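PDB 4MU6: kinectin 1 (Kinesin receptor) from Legionella pneumophila, which is of uncertain molecular function but is the effector LegC3, present here as its helical N-terminal coiled-coil domain, from a longer, probably membrane-bound protein. Local coordinates for residues Asn106-Pro109 against Thr110-Ser113; Glu170-Ile173 against Gln174-Glu178. All coordinates share one frame; numbering follows the deposited sequence.

Contact 1 (Asn106-Pro109 against Thr110-Ser113)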
loop_
_atom_site.group_PDB
_atom_site.type_symbol
_atom_site.label_atom_id
_atom_site.label_comp_id
_atom_site.label_asym_id
_atom_site.label_seq_id
_atom_site.Cartn_x
_atom_site.Cartn_y
_atom_site.Cartn_z
ATOM N N ASN A 106 49.394 -5.285 0.891
ATOM C CA ASN A 106 50.453 -5.228 -0.122
ATOM C C ASN A 106 51.828 -4.941 0.475
ATOM O O ASN A 106 52.841 -5.047 -0.216
ATOM C CB ASN A 106 50.133 -4.187 -1.203
ATOM C CG ASN A 106 48.859 -4.505 -1.953
ATOM O OD1 ASN A 106 48.507 -5.670 -2.136
ATOM N ND2 ASN A 106 48.149 -3.470 -2.378
ATOM N N HIS A 107 51.870 -4.580 1.756
ATOM C CA HIS A 107 53.145 -4.272 2.401
ATOM C C HIS A 107 53.624 -5.363 3.360
ATOM O O HIS A 107 54.808 -5.439 3.688
ATOM C CB HIS A 107 53.091 -2.916 3.109
ATOM C CG HIS A 107 54.415 -2.477 3.661
ATOM N ND1 HIS A 107 55.574 -2.485 2.911
ATOM C CD2 HIS A 107 54.766 -2.026 4.892
ATOM C CE1 HIS A 107 56.580 -2.051 3.653
ATOM N NE2 HIS A 107 56.116 -1.769 4.860
ATOM N N ILE A 108 52.707 -6.216 3.802
ATOM C CA ILE A 108 53.039 -7.272 4.765
ATOM C C ILE A 108 54.150 -8.274 4.330
ATOM O O ILE A 108 55.030 -8.589 5.130
ATOM C CB ILE A 108 51.766 -7.996 5.264
ATOM C CG1 ILE A 108 50.875 -7.010 6.018
ATOM C CG2 ILE A 108 52.121 -9.180 6.149
ATOM C CD1 ILE A 108 49.618 -7.619 6.594
ATOM N N PRO A 109 54.118 -8.769 3.074
ATOM C CA PRO A 109 55.225 -9.615 2.592
ATOM C C PRO A 109 56.588 -8.932 2.674
ATOM O O PRO A 109 57.581 -9.584 2.981
ATOM C CB PRO A 109 54.865 -9.855 1.128
ATOM C CG PRO A 109 53.390 -9.771 1.106
ATOM C CD PRO A 109 53.013 -8.725 2.099
ATOM N N THR A 110 56.636 -7.633 2.408
ATOM C CA THR A 110 57.876 -6.881 2.588
ATOM C C THR A 110 58.341 -6.861 4.055
ATOM O O THR A 110 59.512 -7.119 4.348
ATOM C CB THR A 110 57.730 -5.460 2.055
ATOM O OG1 THR A 110 57.566 -5.523 0.637
ATOM C CG2 THR A 110 58.956 -4.616 2.389
ATOM N N GLN A 111 57.414 -6.572 4.965
ATOM C CA GLN A 111 57.703 -6.533 6.392
ATOM C C GLN A 111 58.215 -7.881 6.876
ATOM O O GLN A 111 59.230 -7.950 7.573
ATOM C CB GLN A 111 56.450 -6.161 7.187
ATOM C CG GLN A 111 56.037 -4.714 7.025
ATOM C CD GLN A 111 54.628 -4.447 7.538
ATOM O OE1 GLN A 111 53.629 -4.907 6.959
ATOM N NE2 GLN A 111 54.543 -3.709 8.637
ATOM N N ILE A 112 57.500 -8.944 6.517
ATOM C CA ILE A 112 57.908 -10.281 6.902
ATOM C C ILE A 112 59.326 -10.585 6.426
ATOM O O ILE A 112 60.145 -11.075 7.194
ATOM C CB ILE A 112 56.922 -11.332 6.391
ATOM C CG1 ILE A 112 55.649 -11.263 7.231
ATOM C CG2 ILE A 112 57.552 -12.732 6.465
ATOM C CD1 ILE A 112 54.449 -11.957 6.604
ATOM N N SER A 113 59.610 -10.264 5.166
ATOM C CA SER A 113 60.940 -10.445 4.594
ATOM C C SER A 113 61.995 -9.672 5.384
ATOM O O SER A 113 63.027 -10.227 5.758
ATOM C CB SER A 113 60.943 -10.006 3.126
ATOM O OG SER A 113 62.245 -9.666 2.690
HETATM O O HOH W 1 55.120 -6.656 0.146
#

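Contact 2 (Glu170-Ile173 against Gln174-Glu178)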
loop_
_atom_site.group_PDB
_atom_site.type_symbol
_atom_site.label_atom_id
_atom_site.label_comp_id
_atom_site.label_asym_id
_atom_site.label_seq_id
_atom_site.Cartn_x
_atom_site.Cartn_y
_atom_site.Cartn_z
ATOM N N GLU A 170 60.449 -12.717 16.388
ATOM C CA GLU A 170 59.518 -13.818 16.134
ATOM C C GLU A 170 58.071 -13.461 16.455
ATOM O O GLU A 170 57.148 -13.881 15.751
ATOM C CB GLU A 170 59.926 -15.071 16.913
ATOM C CG GLU A 170 61.234 -15.690 16.455
ATOM C CD GLU A 170 61.466 -17.073 17.047
ATOM O OE1 GLU A 170 61.699 -17.175 18.278
ATOM O OE2 GLU A 170 61.417 -18.059 16.276
ATOM N N ILE A 171 57.870 -12.705 17.524
ATOM C CA ILE A 171 56.531 -12.238 17.866
ATOM C C ILE A 171 56.044 -11.278 16.781
ATOM O O ILE A 171 54.872 -11.297 16.387
ATOM C CB ILE A 171 56.493 -11.570 19.264
ATOM C CG1 ILE A 171 56.659 -12.630 20.367
ATOM C CG2 ILE A 171 55.183 -10.808 19.463
ATOM C CD1 ILE A 171 56.914 -12.077 21.782
ATOM N N LYS A 172 56.953 -10.442 16.287
ATOM C CA LYS A 172 56.578 -9.471 15.273
ATOM C C LYS A 172 56.133 -10.198 14.004
ATOM O O LYS A 172 55.132 -9.838 13.394
ATOM C CB LYS A 172 57.719 -8.494 14.986
ATOM C CG LYS A 172 57.430 -7.492 13.857
ATOM C CD LYS A 172 56.130 -6.714 14.084
ATOM C CE LYS A 172 55.965 -5.638 13.023
ATOM N NZ LYS A 172 54.699 -4.868 13.134
ATOM N N ILE A 173 56.866 -11.246 13.643
ATOM C CA ILE A 173 56.554 -12.012 12.448
ATOM C C ILE A 173 55.228 -12.750 12.609
ATOM O O ILE A 173 54.422 -12.806 11.675
ATOM C CB ILE A 173 57.702 -12.987 12.112
ATOM C CG1 ILE A 173 58.904 -12.195 11.597
ATOM C CG2 ILE A 173 57.259 -14.031 11.117
ATOM C CD1 ILE A 173 60.218 -12.967 11.604
ATOM N N GLN A 174 55.000 -13.304 13.799
ATOM C CA GLN A 174 53.729 -13.953 14.084
ATOM C C GLN A 174 52.582 -12.964 13.940
ATOM O O GLN A 174 51.526 -13.309 13.419
ATOM C CB GLN A 174 53.718 -14.575 15.481
ATOM C CG GLN A 174 54.057 -16.061 15.490
ATOM C CD GLN A 174 54.608 -16.536 16.837
ATOM O OE1 GLN A 174 54.347 -15.928 17.880
ATOM N NE2 GLN A 174 55.383 -17.621 16.813
ATOM N N SER A 175 52.810 -11.734 14.384
ATOM C CA SER A 175 51.763 -10.726 14.392
ATOM C C SER A 175 51.423 -10.290 12.975
ATOM O O SER A 175 50.260 -10.058 12.655
ATOM C CB SER A 175 52.189 -9.515 15.223
ATOM O OG SER A 175 53.156 -8.746 14.532
ATOM N N LEU A 176 52.445 -10.193 12.128
ATOM C CA LEU A 176 52.252 -9.867 10.725
ATOM C C LEU A 176 51.406 -10.919 10.023
ATOM O O LEU A 176 50.507 -10.579 9.252
ATOM C CB LEU A 176 53.603 -9.704 10.029
ATOM C CG LEU A 176 54.345 -8.426 10.436
ATOM C CD1 LEU A 176 55.846 -8.515 10.106
ATOM C CD2 LEU A 176 53.703 -7.228 9.760
ATOM N N PHE A 177 51.695 -12.193 10.283
ATOM C CA PHE A 177 50.913 -13.274 9.684
ATOM C C PHE A 177 49.463 -13.221 10.158
ATOM O O PHE A 177 48.552 -13.489 9.373
ATOM C CB PHE A 177 51.521 -14.657 9.961
ATOM C CG PHE A 177 52.631 -15.056 8.987
ATOM C CD1 PHE A 177 52.349 -15.318 7.651
ATOM C CD2 PHE A 177 53.946 -15.190 9.420
ATOM C CE1 PHE A 177 53.366 -15.685 6.757
ATOM C CE2 PHE A 177 54.970 -15.565 8.531
ATOM C CZ PHE A 177 54.679 -15.811 7.206
ATOM N N GLU A 178 49.254 -12.883 11.433
ATOM C CA GLU A 178 47.902 -12.675 11.950
ATOM C C GLU A 178 47.250 -11.431 11.340
ATOM O O GLU A 178 46.042 -11.410 11.075
ATOM C CB GLU A 178 47.910 -12.542 13.470
ATOM C CG GLU A 178 46.515 -12.568 14.061
ATOM C CD GLU A 178 46.496 -12.376 15.569
ATOM O OE1 GLU A 178 47.588 -12.346 16.180
ATOM O OE2 GLU A 178 45.384 -12.253 16.135
HETATM O O HOH W 2 52.597 -5.964 13.587
#

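Contact 1 (Asn106-Pro109 against Thr110-Ser113)
His107 and Gln111 meet at the N-terminal start of helix 108-127, where the chain enters the first turn of one arm of a long helical hairpin. The imidazole and the side-chain amide lie nearly parallel, with planes 19° apart, although the two side chains cross at about a right angle. His107 CD2 sits 3.6 Å from Gln111 CD. Thr110 meets the same side of the ring obliquely, at its CE1-ND1 end, with His107 CE1 3.7 Å from the Thr110 methyl CG2. His107 CG is anti to the backbone N (chi1 -174°), which swings the ring forward beside the first turn. Gln111 CG stands beside its own backbone N, and the extended chain runs back toward His107 and Ile108, with Gln111 OE1 3.3 Å from Ile108 CA.

Three backbone bonds hold this turn. Gln111 N donates to His107 O. Ile112 N donates to Ile108 O at 2.9 Å, with a nearly straight N-H...O angle of 174°. Ser113 N donates to Pro109 O. Pro109 has no N-H to give, which costs little in the first turn of a helix, where the amides have no carbonyl one turn back within the helix.

Ile108 and Ile112 form the buried side, with CG2 of Ile108 3.7 Å from CD1 of Ile112. Helix 158-217 covers them through Leu176, Phe177 and Gln179. His107, Pro109 and Thr110 lie on the exposed side. There a water links the residue before the turn to the helix. It donates to Asn106 O at 2.8 Å and is hydrogen-bonded to Thr110 OG1 at 2.7 Å.

Contact 2 (Glu170-Ile173 against Gln174-Glu178)
Lys172 O is the polar centre of this stretch of helix 158-217, two and a half turns of alpha helix in the second arm of the helical hairpin. It accepts two bonds from the same face of its carbonyl plane. One comes from Leu176 N at 3.0 Å, the usual bond from four residues on. The other comes from Ser175 OG at 2.5 Å, an unusually short bond with a C=O...O angle of 123°. Ser175 places its hydroxyl between its own backbone N and carbonyl carbon (chi1 74°), and this turns OG back toward the carbonyl three residues earlier.

The tight side is built from Ile173 and Leu176, both buried. Leu176 CG lies 3.4 Å from Lys172 O, beside the oxygen that accepts two bonds. Helix 108-127 closes over this side, with Gln115 and Gln116 touching Ile173 and Gln111 touching Leu176. Phe177 lies at the exposed margin, side by side with buried Ile173 and pointing the same way. Ile173 CG2 lies 3.8 Å from Phe177 CE2, and Phe177 CD2 lies 3.3 Å from Ile173 O.

The other side is looser. Glu170, Ile171 and Gln174 are exposed, though Gln174 N still bonds to Glu170 O. Lys172 runs along the margin between the packed side and solvent. It bends at chi2 (54°), and its CE lies 4.1 Å from Leu176 CD1. A water sits near NZ, but that approach is implausibly short and its geometry doubtful. The same water donates to Ser175 OG at 3.0 Å.

In the fold
Contact 1 comes first along the chain, at the start of helix 108-127. Contact 2 follows on helix 158-217, the next helix in order. Their centres are 11 Å apart. They lie about 56 and 57 Å from the centre of this elongated chain, on the same side. The two segments face each other across the helix pair. Leu176 is the main link: its CD2 is 3.6 Å from Gln111 OE1, and its CB is 3.8 Å from Ile112 CG1. Ile112 CD1 also packs 3.9 Å from Phe177 CE1. Packing between the two contacts, through Leu176, Ile112 and Phe177, helps hold together the two antiparallel arms of the N-terminal coiled-coil domain.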